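Local coordinates for protein galactose-binding lectin (Arachis hypogaea, PDB 6VAW) that binds D-galactose and galactose-bearing glycomimetics as a homotetrameric legume lectin that carries calcium and manganese ions, at the interface of chains A and B. Coordinates in Å, arbitrary orientation; residue numbers count along the deposited sequence, not the author numbering. Chains: chain A/B, Galactose-binding lectin.

The interface of chains A and B. Residues chain A 164, 166, 177; chain B 66, 164, 166, 175, 177.
A:Ile166 and B:Ile166 pass each other in opposite directions at the middle of this patch, where two legume-lectin subunits set the outer faces of their back beta-sheets against one another. In this patch both chains contribute strands 159-168 and 173-179, with B:Leu66 coming from strand 64-74; the interface is two-fold symmetric, so the contacts recur with the chains exchanged. The protein is a homotetramer, and this face-to-face packing of sheets is one of the contacts that build it.

The side chains here meet mainly through carbon. The two isoleucine CD1 methyls lie 3.7 Å apart, and each CD1 also runs alongside the other residue's CG1, with A:Ile166 CD1 4.0 Å from B:Ile166 CG1. In both chains CG1 sits anti to the carbonyl carbon (chi1 -60° in A, -56° in B) and the chain then continues extended, which carries CD1 out towards the opposite sheet. Having slid past its twin, each CD1 settles against an alanine: B:Ile166 CD1 is 4.0 Å from A:Ala177 CB, and A:Ile166 CD1 meets B:Ala177 CB at the same spacing. The short alanine side chain probably leaves room for the isoleucine to reach over that strand. B:Leu66 reaches A:Ala177 from another direction, with CD2 4.1 Å from its CB, so that this methyl touches both a leucine and an isoleucine of chain B.

The threonines meet differently. A:Thr164 and B:Thr164 point at each other tip to tip, methyl to methyl, their CG2 atoms 3.8 Å apart. CG2 is anti to the backbone N in both, and OG1 (chi1 -73° in A) lies beside that N, which turns the hydroxyl away from the line joining the two methyls.

Beside the isoleucines, a water joins the chains. Water 1 lies 2.8 Å from the hydroxyl OG of B:Ser175 and at a longer 3.2 Å from the backbone carbonyl O of A:Ile166.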
loop_
_atom_site.group_PDB
_atom_site.type_symbol
_atom_site.label_atom_id
_atom_site.label_comp_id
_atom_site.label_asym_id
_atom_site.label_seq_id
_atom_site.Cartn_x
_atom_site.Cartn_y
_atom_site.Cartn_z
ATOM N N THR A 164 7.405 -15.728 -6.429
ATOM C CA THR A 164 6.917 -15.268 -5.151
ATOM C C THR A 164 7.753 -15.992 -4.113
ATOM O O THR A 164 7.966 -17.194 -4.216
ATOM C CB THR A 164 5.402 -15.502 -5.015
ATOM O OG1 THR A 164 4.723 -14.572 -5.846
ATOM C CG2 THR A 164 4.906 -15.288 -3.592
ATOM N N ILE A 166 8.405 -16.320 0.197
ATOM C CA ILE A 166 7.924 -16.065 1.562
ATOM C C ILE A 166 8.996 -16.531 2.522
ATOM O O ILE A 166 9.372 -17.711 2.479
ATOM C CB ILE A 166 6.570 -16.748 1.906
ATOM C CG1 ILE A 166 5.417 -16.293 1.006
ATOM C CG2 ILE A 166 6.210 -16.548 3.401
ATOM C CD1 ILE A 166 4.160 -17.186 1.170
ATOM N N ALA A 177 7.859 -19.997 -5.014
ATOM C CA ALA A 177 6.914 -20.472 -6.032
ATOM C C ALA A 177 7.256 -19.750 -7.330
ATOM O O ALA A 177 7.268 -18.519 -7.357
ATOM C CB ALA A 177 5.458 -20.238 -5.622
ATOM N N LEU B 66 0.078 -22.598 -5.383
ATOM C CA LEU B 66 0.252 -21.179 -5.109
ATOM C C LEU B 66 -1.105 -20.564 -5.214
ATOM O O LEU B 66 -1.744 -20.679 -6.256
ATOM C CB LEU B 66 1.241 -20.511 -6.092
ATOM C CG LEU B 66 1.261 -18.966 -6.061
ATOM C CD1 LEU B 66 1.729 -18.432 -4.698
ATOM C CD2 LEU B 66 2.124 -18.396 -7.228
ATOM N N THR B 164 -1.337 -14.649 0.489
ATOM C CA THR B 164 -0.610 -15.474 -0.461
ATOM C C THR B 164 -0.268 -16.765 0.307
ATOM O O THR B 164 0.162 -16.704 1.460
ATOM C CB THR B 164 0.609 -14.747 -1.043
ATOM O OG1 THR B 164 0.146 -13.729 -1.934
ATOM C CG2 THR B 164 1.528 -15.681 -1.801
ATOM N N ILE B 166 1.601 -20.704 -0.157
ATOM C CA ILE B 166 2.441 -21.623 -0.928
ATOM C C ILE B 166 2.448 -22.984 -0.218
ATOM O O ILE B 166 2.842 -23.076 0.955
ATOM C CB ILE B 166 3.904 -21.144 -1.163
ATOM C CG1 ILE B 166 3.995 -19.742 -1.864
ATOM C CG2 ILE B 166 4.713 -22.211 -1.929
ATOM C CD1 ILE B 166 5.376 -19.107 -1.774
ATOM N N SER B 175 3.012 -22.437 3.703
ATOM C CA SER B 175 3.480 -21.093 4.098
ATOM C C SER B 175 2.417 -20.052 3.730
ATOM O O SER B 175 1.861 -20.091 2.624
ATOM C CB SER B 175 4.809 -20.758 3.435
ATOM O OG SER B 175 5.837 -21.654 3.812
ATOM N N ALA B 177 1.437 -15.735 3.901
ATOM C CA ALA B 177 1.814 -14.318 4.085
ATOM C C ALA B 177 0.540 -13.487 3.963
ATOM O O ALA B 177 -0.188 -13.578 2.962
ATOM C CB ALA B 177 2.889 -13.871 3.082
HETATM O O HOH W 1 7.884 -19.854 4.373
#